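Local coordinates for 2S Albumin protein (Dolichos, PDB 6IX1) that forms a four-bladed beta-propeller of the hemopexin type and is probably a seed storage albumin, at residues D63-T68 with I118-R123; A73-S77 with I102-F106; G188-I194 with T206-I212. All blocks are in the same frame, centred on the assembly; numbering follows the deposited sequence.

Contact 1. Residues D63-T68 with I118-R123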
ATOM      1  N   ASP A  63       3.993   7.443   3.062  1.00  7.81           N
ATOM      2  CA  ASP A  63       4.031   6.430   4.139  1.00  8.84           C
ATOM      3  C   ASP A  63       2.835   5.494   4.114  1.00  7.87           C
ATOM      4  O   ASP A  63       2.742   4.580   4.952  1.00  9.43           O
ATOM      5  CB  ASP A  63       4.235   7.007   5.540  1.00 10.82           C
ATOM      6  CG  ASP A  63       3.146   7.953   5.988  1.00  8.65           C
ATOM      7  OD1 ASP A  63       2.045   7.859   5.396  1.00  9.42           O
ATOM      8  OD2 ASP A  63       3.352   8.575   7.039  1.00 12.56           O
ATOM      9  N   CYS A  64       1.958   5.642   3.133  1.00  7.00           N
ATOM     10  CA  CYS A  64       0.827   4.740   2.874  1.00  7.27           C
ATOM     11  C   CYS A  64       0.250   5.103   1.513  1.00  8.13           C
ATOM     12  O   CYS A  64       0.364   6.253   1.102  1.00  8.28           O
ATOM     13  CB  CYS A  64      -0.217   4.836   4.000  1.00  8.12           C
ATOM     14  SG  CYS A  64      -1.572   3.637   3.866  1.00  8.99           S
ATOM     15  N   SER A  65      -0.288   4.113   0.848  1.00  6.75           N
ATOM     16  CA  SER A  65      -0.899   4.351  -0.469  1.00  7.18           C
ATOM     17  C   SER A  65      -1.840   3.234  -0.806  1.00  7.98           C
ATOM     18  O   SER A  65      -1.630   2.157  -0.292  1.00  8.48           O
ATOM     19  CB  SER A  65       0.131   4.458  -1.553  1.00  8.29           C
ATOM     20  OG  SER A  65       1.049   3.361  -1.584  1.00  8.63           O
ATOM     21  N   PHE A  66      -2.783   3.501  -1.714  1.00  7.85           N
ATOM     22  CA  PHE A  66      -3.566   2.442  -2.344  1.00  7.65           C
ATOM     23  C   PHE A  66      -4.084   2.898  -3.689  1.00  7.32           C
ATOM     24  O   PHE A  66      -4.528   4.006  -3.829  1.00  7.71           O
ATOM     25  CB  PHE A  66      -4.689   1.926  -1.443  1.00  8.25           C
ATOM     26  CG  PHE A  66      -5.657   2.944  -0.920  1.00  7.76           C
ATOM     27  CD1 PHE A  66      -6.786   3.259  -1.689  1.00  7.35           C
ATOM     28  CD2 PHE A  66      -5.484   3.585   0.286  1.00  6.82           C
ATOM     29  CE1 PHE A  66      -7.737   4.148  -1.220  1.00  9.58           C
ATOM     30  CE2 PHE A  66      -6.434   4.519   0.739  1.00  8.79           C
ATOM     31  CZ  PHE A  66      -7.577   4.740   0.033  1.00  9.61           C
ATOM     32  N   ASP A  67      -4.116   1.930  -4.568  1.00  7.99           N
ATOM     33  CA  ASP A  67      -4.755   2.146  -5.879  1.00  7.77           C
ATOM     34  C   ASP A  67      -6.291   2.073  -5.712  1.00  7.28           C
ATOM     35  O   ASP A  67      -6.794   1.309  -4.862  1.00  7.76           O
ATOM     36  CB  ASP A  67      -4.282   1.125  -6.907  1.00  7.90           C
ATOM     37  CG  ASP A  67      -4.256  -0.314  -6.372  1.00 10.36           C
ATOM     38  OD1 ASP A  67      -3.424  -0.587  -5.397  1.00  9.47           O
ATOM     39  OD2 ASP A  67      -5.054  -1.172  -6.830  1.00 11.23           O
ATOM     40  N   THR A  68      -7.020   2.791  -6.602  1.00  8.02           N
ATOM     41  CA  THR A  68      -8.484   2.729  -6.556  1.00  8.38           C
ATOM     42  C   THR A  68      -9.007   2.116  -7.850  1.00  8.71           C
ATOM     43  O   THR A  68      -9.371   0.923  -7.852  1.00 11.69           O
ATOM     44  CB  THR A  68      -9.053   4.139  -6.281  1.00  8.47           C
ATOM     45  OG1 THR A  68      -8.510   5.024  -7.239  1.00  8.96           O
ATOM     46  CG2 THR A  68      -8.711   4.605  -4.900  1.00  8.14           C
ATOM     47  N   ILE A 118      -2.196   6.468   8.568  1.00  7.66           N
ATOM     48  CA  ILE A 118      -2.514   5.073   8.229  1.00  7.64           C
ATOM     49  C   ILE A 118      -1.206   4.337   8.015  1.00  7.53           C
ATOM     50  O   ILE A 118      -0.340   4.895   7.294  1.00  8.69           O
ATOM     51  CB  ILE A 118      -3.509   5.030   7.032  1.00  8.30           C
ATOM     52  CG1 ILE A 118      -4.710   5.970   7.277  1.00  9.10           C
ATOM     53  CG2 ILE A 118      -3.927   3.592   6.766  1.00  8.55           C
ATOM     54  CD1 ILE A 118      -5.746   5.922   6.263  1.00 10.08           C
ATOM     55  N   ASP A 119      -1.087   3.111   8.530  1.00  7.36           N
ATOM     56  CA  ASP A 119       0.182   2.397   8.292  1.00  7.45           C
ATOM     57  C   ASP A 119       0.211   1.793   6.899  1.00  7.35           C
ATOM     58  O   ASP A 119       1.301   1.838   6.283  1.00  8.46           O
ATOM     59  CB  ASP A 119       0.336   1.261   9.300  1.00  7.80           C
ATOM     60  CG  ASP A 119       0.595   1.673  10.749  1.00  8.75           C
ATOM     61  OD1 ASP A 119       0.977   2.862  10.964  1.00 10.50           O
ATOM     62  OD2 ASP A 119       0.364   0.860  11.645  1.00 10.48           O
ATOM     63  N   SER A 120      -0.866   1.195   6.469  1.00  7.23           N
ATOM     64  CA  SER A 120      -0.817   0.431   5.229  1.00  7.21           C
ATOM     65  C   SER A 120      -2.216   0.272   4.686  1.00  6.71           C
ATOM     66  O   SER A 120      -3.180   0.468   5.472  1.00  6.61           O
ATOM     67  CB  SER A 120      -0.206  -0.951   5.426  1.00  8.22           C
ATOM     68  OG  SER A 120       0.259  -1.515   4.247  1.00  9.62           O
ATOM     69  N   ALA A 121      -2.338  -0.109   3.426  1.00  6.37           N
ATOM     70  CA  ALA A 121      -3.619  -0.290   2.812  1.00  6.09           C
ATOM     71  C   ALA A 121      -3.514  -1.155   1.587  1.00  7.04           C
ATOM     72  O   ALA A 121      -2.429  -1.131   0.961  1.00  7.94           O
ATOM     73  CB  ALA A 121      -4.178   1.015   2.417  1.00  7.18           C
ATOM     74  N   PHE A 122      -4.574  -1.807   1.155  1.00  6.92           N
ATOM     75  CA  PHE A 122      -4.514  -2.483  -0.146  1.00  6.06           C
ATOM     76  C   PHE A 122      -5.901  -2.603  -0.680  1.00  6.46           C
ATOM     77  O   PHE A 122      -6.862  -2.606   0.118  1.00  7.23           O
ATOM     78  CB  PHE A 122      -3.801  -3.831  -0.134  1.00  6.99           C
ATOM     79  CG  PHE A 122      -4.429  -4.978   0.600  1.00  9.33           C
ATOM     80  CD1 PHE A 122      -5.358  -5.775   0.024  1.00  9.08           C
ATOM     81  CD2 PHE A 122      -4.080  -5.260   1.912  1.00  8.56           C
ATOM     82  CE1 PHE A 122      -5.864  -6.853   0.703  1.00  8.34           C
ATOM     83  CE2 PHE A 122      -4.529  -6.357   2.599  1.00  8.53           C
ATOM     84  CZ  PHE A 122      -5.482  -7.108   1.983  1.00  8.58           C
ATOM     85  N   ARG A 123      -6.034  -2.689  -1.981  1.00  7.25           N
ATOM     86  CA  ARG A 123      -7.317  -2.765  -2.669  1.00  7.33           C
ATOM     87  C   ARG A 123      -7.940  -4.140  -2.583  1.00  8.70           C
ATOM     88  O   ARG A 123      -7.305  -5.153  -2.886  1.00  9.18           O
ATOM     89  CB  ARG A 123      -7.040  -2.367  -4.114  1.00  7.43           C
ATOM     90  CG  ARG A 123      -8.262  -2.300  -5.042  1.00  7.39           C
ATOM     91  CD  ARG A 123      -9.208  -1.208  -4.705  1.00  8.48           C
ATOM     92  NE  ARG A 123     -10.157  -0.971  -5.746  1.00  9.25           N
ATOM     93  CZ  ARG A 123     -11.350  -1.574  -5.917  1.00 10.47           C
ATOM     94  NH1 ARG A 123     -11.810  -2.394  -4.975  1.00 13.40           N
ATOM     95  NH2 ARG A 123     -12.151  -1.285  -6.905  1.00 12.30           N
TER
HETATM   96  O   HOH W   1      -0.185   8.221   7.082  1.00 10.46           O
HETATM   97  O   HOH W   2       2.450   5.193   7.640  1.00 13.81           O
HETATM   98  O   HOH W   3      -3.369  -2.206  -3.408  1.00  8.15           O

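Contact 2. Residues A73-S77 with I102-F106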
ATOM      1  N   ALA A  73      -4.786   6.763  -7.399  1.00  7.51           N
ATOM      2  CA  ALA A  73      -4.374   6.231  -6.105  1.00  8.13           C
ATOM      3  C   ALA A  73      -4.499   7.327  -5.049  1.00  7.94           C
ATOM      4  O   ALA A  73      -4.312   8.467  -5.385  1.00  8.92           O
ATOM      5  CB  ALA A  73      -2.976   5.729  -6.177  1.00  8.59           C
ATOM      6  N   TYR A  74      -4.747   6.882  -3.802  1.00  8.09           N
ATOM      7  CA  TYR A  74      -4.497   7.764  -2.644  1.00  7.53           C
ATOM      8  C   TYR A  74      -3.103   7.587  -2.109  1.00  8.24           C
ATOM      9  O   TYR A  74      -2.617   6.421  -2.060  1.00  9.54           O
ATOM     10  CB  TYR A  74      -5.514   7.545  -1.517  1.00  8.23           C
ATOM     11  CG  TYR A  74      -6.847   8.142  -1.780  1.00  8.55           C
ATOM     12  CD1 TYR A  74      -7.082   9.478  -1.483  1.00  9.56           C
ATOM     13  CD2 TYR A  74      -7.879   7.463  -2.370  1.00  8.78           C
ATOM     14  CE1 TYR A  74      -8.290  10.110  -1.737  1.00 10.49           C
ATOM     15  CE2 TYR A  74      -9.095   8.058  -2.604  1.00  8.81           C
ATOM     16  CZ  TYR A  74      -9.303   9.389  -2.288  1.00  9.41           C
ATOM     17  OH  TYR A  74     -10.521   9.949  -2.526  1.00 10.46           O
ATOM     18  N   VAL A  75      -2.471   8.689  -1.748  1.00  7.49           N
ATOM     19  CA  VAL A  75      -1.186   8.653  -1.048  1.00  8.34           C
ATOM     20  C   VAL A  75      -1.272   9.451   0.227  1.00  6.79           C
ATOM     21  O   VAL A  75      -2.157  10.327   0.351  1.00  8.54           O
ATOM     22  CB  VAL A  75      -0.105   9.208  -1.994  1.00  9.23           C
ATOM     23  CG1 VAL A  75       0.053   8.341  -3.226  1.00  9.40           C
ATOM     24  CG2 VAL A  75      -0.301  10.647  -2.458  1.00  9.93           C
ATOM     25  N   PHE A  76      -0.431   9.099   1.168  1.00  6.60           N
ATOM     26  CA  PHE A  76      -0.457   9.599   2.547  1.00  7.72           C
ATOM     27  C   PHE A  76       0.955   9.964   2.979  1.00  8.84           C
ATOM     28  O   PHE A  76       1.898   9.321   2.518  1.00  8.38           O
ATOM     29  CB  PHE A  76      -0.988   8.519   3.496  1.00  9.41           C
ATOM     30  CG  PHE A  76      -2.414   8.064   3.234  1.00  8.23           C
ATOM     31  CD1 PHE A  76      -2.726   7.208   2.186  1.00  8.62           C
ATOM     32  CD2 PHE A  76      -3.466   8.622   3.943  1.00  9.95           C
ATOM     33  CE1 PHE A  76      -4.034   6.865   1.882  1.00  8.10           C
ATOM     34  CE2 PHE A  76      -4.757   8.313   3.592  1.00  9.98           C
ATOM     35  CZ  PHE A  76      -5.063   7.421   2.582  1.00  9.14           C
ATOM     36  N   SER A  77       1.077  10.914   3.881  1.00  8.26           N
ATOM     37  CA  SER A  77       2.324  11.287   4.552  1.00 10.14           C
ATOM     38  C   SER A  77       1.903  11.880   5.912  1.00  9.29           C
ATOM     39  O   SER A  77       1.374  12.972   5.934  1.00  9.28           O
ATOM     40  CB  SER A  77       3.141  12.250   3.781  1.00  9.51           C
ATOM     41  OG  SER A  77       4.368  12.515   4.427  1.00 11.87           O
ATOM     42  N   ILE A 102      -6.296  13.581   6.546  1.00  8.99           N
ATOM     43  CA  ILE A 102      -7.067  12.320   6.370  1.00  9.64           C
ATOM     44  C   ILE A 102      -8.524  12.556   6.740  1.00  9.31           C
ATOM     45  O   ILE A 102      -9.434  12.077   6.089  1.00  9.61           O
ATOM     46  CB  ILE A 102      -6.435  11.184   7.176  1.00  8.85           C
ATOM     47  CG1 ILE A 102      -5.071  10.852   6.575  1.00  8.55           C
ATOM     48  CG2 ILE A 102      -7.395   9.977   7.286  1.00 10.03           C
ATOM     49  CD1 ILE A 102      -4.217  10.058   7.519  1.00  9.02           C
ATOM     50  N   ALA A 103      -8.740  13.226   7.863  1.00  8.79           N
ATOM     51  CA  ALA A 103     -10.117  13.437   8.369  1.00  9.49           C
ATOM     52  C   ALA A 103     -10.899  14.323   7.435  1.00  8.57           C
ATOM     53  O   ALA A 103     -12.150  14.151   7.393  1.00 11.60           O
ATOM     54  CB  ALA A 103     -10.048  14.032   9.734  1.00 11.07           C
ATOM     55  N   GLU A 104     -10.280  15.253   6.747  1.00  9.09           N
ATOM     56  CA  GLU A 104     -10.990  16.056   5.761  1.00  8.72           C
ATOM     57  C   GLU A 104     -11.231  15.268   4.463  1.00  8.85           C
ATOM     58  O   GLU A 104     -12.311  15.397   3.860  1.00 10.25           O
ATOM     59  CB  GLU A 104     -10.243  17.329   5.502  1.00 10.02           C
ATOM     60  CG  GLU A 104     -10.317  18.341   6.625  1.00 10.71           C
ATOM     61  CD  GLU A 104      -9.341  19.440   6.321  1.00 16.84           C
ATOM     62  OE1 GLU A 104      -9.760  20.475   5.783  1.00 19.03           O
ATOM     63  OE2 GLU A 104      -8.120  19.262   6.666  1.00 19.73           O
ATOM     64  N   MET A 105     -10.304  14.409   4.051  1.00  9.26           N
ATOM     65  CA  MET A 105     -10.466  13.600   2.835  1.00  9.57           C
ATOM     66  C   MET A 105     -11.590  12.575   3.039  1.00  7.92           C
ATOM     67  O   MET A 105     -12.342  12.306   2.134  1.00  8.88           O
ATOM     68  CB  MET A 105      -9.156  12.930   2.449  1.00  8.19           C
ATOM     69  CG  MET A 105      -9.215  12.293   1.129  1.00  9.12           C
ATOM     70  SD  MET A 105      -9.342  13.409  -0.267  1.00 10.89           S
ATOM     71  CE  MET A 105      -7.600  13.826  -0.438  1.00 12.82           C
ATOM     72  N   PHE A 106     -11.581  11.960   4.226  1.00  8.07           N
ATOM     73  CA  PHE A 106     -12.504  10.866   4.561  1.00  9.77           C
ATOM     74  C   PHE A 106     -13.120  11.200   5.898  1.00  8.78           C
ATOM     75  O   PHE A 106     -12.664  10.708   6.947  1.00  8.38           O
ATOM     76  CB  PHE A 106     -11.788   9.528   4.643  1.00  8.52           C
ATOM     77  CG  PHE A 106     -11.005   9.134   3.426  1.00  9.08           C
ATOM     78  CD1 PHE A 106     -11.637   8.625   2.304  1.00 10.30           C
ATOM     79  CD2 PHE A 106      -9.634   9.302   3.397  1.00 10.01           C
ATOM     80  CE1 PHE A 106     -10.889   8.335   1.158  1.00 10.30           C
ATOM     81  CE2 PHE A 106      -8.888   8.936   2.260  1.00 10.58           C
ATOM     82  CZ  PHE A 106      -9.506   8.421   1.170  1.00  9.98           C
TER

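Contact 3. Residues G188-I194 with T206-I212. With SO4 (sulfate ion), chain D.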
ATOM      1  N   GLY A 188       8.610  -4.549   8.378  1.00 11.15           N
ATOM      2  CA  GLY A 188      10.060  -4.436   8.466  1.00 11.44           C
ATOM      3  C   GLY A 188      10.754  -5.118   7.319  1.00 10.74           C
ATOM      4  O   GLY A 188      10.380  -4.851   6.166  1.00 12.39           O
ATOM      5  N   ALA A 189      11.612  -6.057   7.666  1.00  9.36           N
ATOM      6  CA  ALA A 189      12.468  -6.780   6.698  1.00 11.23           C
ATOM      7  C   ALA A 189      11.741  -7.918   5.961  1.00 11.25           C
ATOM      8  O   ALA A 189      12.320  -8.496   5.012  1.00 10.93           O
ATOM      9  CB  ALA A 189      13.629  -7.345   7.490  1.00 15.80           C
ATOM     10  N   GLN A 190      10.515  -8.221   6.350  1.00 11.98           N
ATOM     11  CA  GLN A 190       9.828  -9.486   5.981  1.00 11.77           C
ATOM     12  C   GLN A 190       8.551  -9.164   5.197  1.00  8.65           C
ATOM     13  O   GLN A 190       7.992  -8.057   5.231  1.00  8.08           O
ATOM     14  CB  GLN A 190       9.376 -10.275   7.225  1.00 15.94           C
ATOM     15  CG  GLN A 190      10.406 -10.919   8.103  1.00 19.12           C
ATOM     16  CD  GLN A 190       9.728 -11.497   9.318  1.00 16.29           C
ATOM     17  OE1 GLN A 190       8.810 -10.890   9.945  1.00 24.09           O
ATOM     18  NE2 GLN A 190      10.238 -12.647   9.649  1.00 22.30           N
ATOM     19  N   TYR A 191       8.107 -10.179   4.520  1.00  7.75           N
ATOM     20  CA  TYR A 191       6.821 -10.125   3.829  1.00  8.41           C
ATOM     21  C   TYR A 191       6.135 -11.479   3.793  1.00  7.18           C
ATOM     22  O   TYR A 191       6.750 -12.507   4.057  1.00  7.99           O
ATOM     23  CB  TYR A 191       6.935  -9.601   2.393  1.00  8.52           C
ATOM     24  CG  TYR A 191       7.327 -10.583   1.308  1.00  8.62           C
ATOM     25  CD1 TYR A 191       8.561 -11.176   1.304  1.00  8.82           C
ATOM     26  CD2 TYR A 191       6.397 -11.005   0.406  1.00  8.25           C
ATOM     27  CE1 TYR A 191       8.916 -12.080   0.316  1.00  7.89           C
ATOM     28  CE2 TYR A 191       6.708 -11.876  -0.622  1.00  9.42           C
ATOM     29  CZ  TYR A 191       7.993 -12.386  -0.653  1.00  9.63           C
ATOM     30  OH  TYR A 191       8.453 -13.212  -1.646  1.00 12.57           O
ATOM     31  N   VAL A 192       4.886 -11.459   3.445  1.00  7.32           N
ATOM     32  CA  VAL A 192       4.128 -12.658   3.118  1.00  7.95           C
ATOM     33  C   VAL A 192       3.113 -12.364   2.023  1.00  6.80           C
ATOM     34  O   VAL A 192       2.682 -11.237   1.876  1.00  8.00           O
ATOM     35  CB  VAL A 192       3.421 -13.219   4.369  1.00  9.17           C
ATOM     36  CG1 VAL A 192       2.268 -12.336   4.827  1.00 10.78           C
ATOM     37  CG2 VAL A 192       3.024 -14.670   4.209  1.00 11.40           C
ATOM     38  N   ARG A 193       2.806 -13.433   1.285  1.00  7.37           N
ATOM     39  CA  ARG A 193       1.794 -13.369   0.259  1.00  7.12           C
ATOM     40  C   ARG A 193       0.585 -14.106   0.806  1.00  7.67           C
ATOM     41  O   ARG A 193       0.719 -15.211   1.309  1.00  9.07           O
ATOM     42  CB  ARG A 193       2.283 -13.968  -1.032  1.00  7.60           C
ATOM     43  CG  ARG A 193       1.238 -13.984  -2.141  1.00  8.66           C
ATOM     44  CD  ARG A 193       1.799 -14.245  -3.492  1.00 10.79           C
ATOM     45  NE  ARG A 193       2.528 -15.495  -3.547  1.00 12.24           N
ATOM     46  CZ  ARG A 193       2.556 -16.381  -4.568  1.00 12.59           C
ATOM     47  NH1 ARG A 193       1.686 -16.293  -5.565  1.00 12.57           N
ATOM     48  NH2 ARG A 193       3.447 -17.365  -4.566  1.00 12.97           N
ATOM     49  N   ILE A 194      -0.579 -13.450   0.682  1.00  8.15           N
ATOM     50  CA  ILE A 194      -1.833 -14.072   1.138  1.00  9.37           C
ATOM     51  C   ILE A 194      -2.790 -14.150  -0.047  1.00  9.11           C
ATOM     52  O   ILE A 194      -2.752 -13.379  -0.949  1.00 10.86           O
ATOM     53  CB  ILE A 194      -2.449 -13.292   2.327  1.00 10.62           C
ATOM     54  CG1 ILE A 194      -2.949 -11.919   1.899  1.00 11.78           C
ATOM     55  CG2 ILE A 194      -1.485 -13.268   3.495  1.00 14.28           C
ATOM     56  CD1 ILE A 194      -3.808 -11.278   3.011  1.00 12.83           C
ATOM     57  N   THR A 206       0.107 -17.982   1.097  1.00 12.43           N
ATOM     58  CA  THR A 206       0.683 -18.609  -0.112  1.00 12.63           C
ATOM     59  C   THR A 206       2.175 -18.700   0.209  1.00 14.53           C
ATOM     60  O   THR A 206       2.818 -17.625   0.149  1.00 18.24           O
ATOM     61  CB  THR A 206       0.342 -17.846  -1.386  1.00 15.13           C
ATOM     62  OG1 THR A 206      -1.040 -17.562  -1.496  1.00 23.58           O
ATOM     63  CG2 THR A 206       0.887 -18.593  -2.602  1.00 16.01           C
ATOM     64  N   GLY A 207       2.706 -19.864   0.596  1.00 16.78           N
ATOM     65  CA  GLY A 207       4.115 -19.964   1.035  1.00 21.32           C
ATOM     66  C   GLY A 207       4.363 -19.493   2.448  1.00 18.33           C
ATOM     67  O   GLY A 207       3.400 -19.540   3.233  1.00 20.20           O
ATOM     68  N   LYS A 208       5.541 -18.949   2.757  1.00 15.26           N
ATOM     69  CA  LYS A 208       5.992 -18.694   4.136  1.00 13.11           C
ATOM     70  C   LYS A 208       6.187 -17.171   4.309  1.00 13.57           C
ATOM     71  O   LYS A 208       6.516 -16.470   3.321  1.00 15.08           O
ATOM     72  CB  LYS A 208       7.253 -19.524   4.464  1.00 18.28           C
ATOM     73  CG  LYS A 208       7.073 -21.022   4.262  1.00 21.40           C
ATOM     74  CD  LYS A 208       8.167 -21.747   3.473  1.00 29.20           C
ATOM     75  CE  LYS A 208       8.215 -21.188   2.056  1.00 26.50           C
ATOM     76  NZ  LYS A 208       7.674 -22.052   0.972  1.00 18.93           N
ATOM     77  N   VAL A 209       6.212 -16.694   5.539  1.00 10.99           N
ATOM     78  CA  VAL A 209       6.811 -15.388   5.920  1.00 12.24           C
ATOM     79  C   VAL A 209       8.302 -15.480   5.678  1.00 13.33           C
ATOM     80  O   VAL A 209       8.952 -16.492   6.107  1.00 16.50           O
ATOM     81  CB  VAL A 209       6.493 -15.023   7.368  1.00 11.83           C
ATOM     82  CG1 VAL A 209       7.170 -13.732   7.714  1.00 14.19           C
ATOM     83  CG2 VAL A 209       4.982 -14.959   7.620  1.00 12.20           C
ATOM     84  N   ARG A 210       8.857 -14.515   4.962  1.00 10.62           N
ATOM     85  CA  ARG A 210      10.275 -14.571   4.591  1.00 12.07           C
ATOM     86  C   ARG A 210      10.794 -13.174   4.369  1.00  9.01           C
ATOM     87  O   ARG A 210      10.081 -12.217   4.191  1.00  9.31           O
ATOM     88  CB  ARG A 210      10.444 -15.407   3.324  1.00 21.07           C
ATOM     89  CG  ARG A 210       9.781 -14.787   2.128  1.00 21.07           C
ATOM     90  CD  ARG A 210       9.464 -15.736   0.984  1.00 27.72           C
ATOM     91  NE  ARG A 210      10.650 -16.129   0.240  1.00 26.80           N
ATOM     92  CZ  ARG A 210      10.677 -16.332  -1.058  1.00 22.60           C
ATOM     93  NH1 ARG A 210       9.626 -16.094  -1.827  1.00 18.25           N
ATOM     94  NH2 ARG A 210      11.789 -16.736  -1.595  1.00 23.51           N
ATOM     95  N   PRO A 211      12.134 -13.012   4.399  1.00  9.60           N
ATOM     96  CA  PRO A 211      12.740 -11.724   4.120  1.00  9.11           C
ATOM     97  C   PRO A 211      12.411 -11.232   2.697  1.00  8.57           C
ATOM     98  O   PRO A 211      12.391 -12.029   1.720  1.00  8.83           O
ATOM     99  CB  PRO A 211      14.244 -11.976   4.240  1.00 10.15           C
ATOM    100  CG  PRO A 211      14.318 -13.158   5.200  1.00 12.16           C
ATOM    101  CD  PRO A 211      13.140 -14.030   4.756  1.00 13.54           C
ATOM    102  N   ILE A 212      12.091  -9.967   2.597  1.00  8.10           N
ATOM    103  CA  ILE A 212      11.752  -9.321   1.303  1.00  8.16           C
ATOM    104  C   ILE A 212      12.838  -9.646   0.303  1.00  8.84           C
ATOM    105  O   ILE A 212      12.530  -9.985  -0.830  1.00 10.50           O
ATOM    106  CB  ILE A 212      11.654  -7.821   1.532  1.00  8.34           C
ATOM    107  CG1 ILE A 212      10.415  -7.457   2.382  1.00  8.84           C
ATOM    108  CG2 ILE A 212      11.585  -7.108   0.184  1.00 10.44           C
ATOM    109  CD1 ILE A 212      10.395  -6.058   2.955  1.00 11.64           C
TER
HETATM  110  S   SO4 D 301       6.198 -14.125  -4.231  1.00  8.85           S
HETATM  111  O1  SO4 D 301       7.034 -15.133  -4.783  1.00 10.99           O
HETATM  112  O2  SO4 D 301       5.120 -13.954  -5.143  1.00 10.66           O
HETATM  113  O3  SO4 D 301       6.875 -12.937  -4.127  1.00 10.82           O
HETATM  114  O4  SO4 D 301       5.698 -14.460  -2.927  1.00 12.92           O
HETATM  115  O   HOH W   4       4.591 -15.715   1.129  1.00 11.42           O

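Contact 1. Residues D63-T68 with I118-R123
Cys64 drives its sulfur into the backbone of Ser120, where SG lies 3.5 Å from Ser120 C. With SG trans to the backbone N (chi1 -174°), the thiol reaches straight across. It settles into a notch walled by Ile118 CG2 at one end and the methyl of Ala121 at the other. CB of the same cysteine rests on the carbonyl oxygen of Ile118, at 3.3 Å. Next along the strands the bump comes from the other side: the same Ala121 methyl meets the Phe66 ring obliquely, its CB 3.6 Å from Phe66 CD2, while that ring also touches Val130 and Leu132. These are the innermost strands of two successive blades in a hemopexin-type beta-propeller. They run almost parallel, 5° apart, with axes 5.7 Å from each other, and each is hydrogen-bonded to its own blade rather than joined to its neighbour as a continuous sheet. Side chains and waters occupy the groove between them. One water links Asp63 OD1 to Ile118 N, OD2 being bonded to Gly78 N, and another ties the carbonyl oxygens of Asp63 and Ile118. Farther along, a third water donates to Asp67 OD1 and accepts from Arg123 N; Arg9 N is a second partner of that carboxylate oxygen. Arg123, bent at chi2 (67°), crosses Asp67 at about a right angle, CD lying 3.5 Å from the buried Asp67 O, which has no hydrogen-bond partner in the model. Beyond, Arg123 NE donates a nearly straight 2.9 Å bond to a lone pair of Thr68 O, in the guanidinium plane, and NH1 turns to Gly127 O.

Contact 2. Residues A73-S77 with I102-F106
Tyr74 meets two side chains of the 102-106 segment at once. Over its face stands Phe106, whose CZ points at the middle of the ring in an edge-to-face pair, with centroids 4.8 Å apart and planes inclined at 58°. The rim of the same tyrosine is taken by Met105. That chain bends at chi2 and chi3 and curls around the edge, placing CG 3.7 Å from Tyr74 CE1 and SD 5.1 Å from the ring centroid, a Met-aromatic contact made in the ring's margin. Met105 CG also lies over the Phe106 ring, so the methionine touches both rings of the pair. Two residues on, Phe76 turns its edge toward the helix: Ile102 CG1 sits in the plane of the ring, 3.8 Å from CD2. The CZ end of the Phe76 ring comes to 4.1 Å from Phe106 CE2. Phe106, just past the helix, thus touches both aromatic residues of the strand, and its N-H bonds back to Ile102 O. Such a seam, in which a short helix following the last strand of a four-stranded blade packs its apolar side on an inner strand, is characteristic of hemopexin-type propellers.

Contact 3. Residues G188-I194 with T206-I212
Tyr191 and Arg210 both place CG between the backbone N and the carbonyl carbon (chi1 83° and 65°), and this sets the two side chains alongside one another, pointing the same way on one face of the sheet. Arg210 CG touches the ring at CE1, 3.4 Å away, and the guanidinium plane lies 28° from that of the ring. Beneath them the backbones form an antiparallel hydrogen-bonded pair, with Tyr191 N donating to Arg210 O and Arg210 N to Tyr191 O. The ladder continues at one end through Ile212 N to Ala189 O, 2.8 Å, where Pro211 occupies the N-cap position of the helix that follows. Toward the other end the strands part, and a water fills in, accepting from Arg193 N and donating to the carbonyl oxygens of Thr206 and Lys208. The sheet's other face carries apolar packing, Val192 CG2 lying 3.9 Å from Val209 CG2. Arg193 is sandwiched: Thr206 CG2 lies over the centre of its guanidinium, 3.4 Å from CZ, and a sulfate oxygen lies over the opposite face, while NH1 forms a salt bridge to Glu182. Tyr191 OH donates to sulfate O3 at 3.0 Å, and Tyr184 OH and Gly32 N bind the same ion. Hydroxyls, a backbone N-H and nearby arginines thus make a site that can accept an anion, although the sulfate itself probably came from the crystallisation liquor.

In the fold
From the N terminus, the first sheet (strands 6-9 to 37-44) is complete before any of the three contacts begins. Contact 1 opens at 63-68 and contact 2 at 73-77, on the neighbouring strand of the second sheet. Contact 2 closes first, at 102-106, and contact 1 only at 118-123, so the smaller loop lies within the larger. Contact 2 fastens a helix to its preceding sheet, whereas contact 1 joins that sheet to the next beside the propeller's central axis. Contact 3 follows in series, a hairpin closing the outer edge of the last sheet. Its centre lies about 27 Å from that of contact 2, on the opposite side of the chain's centre.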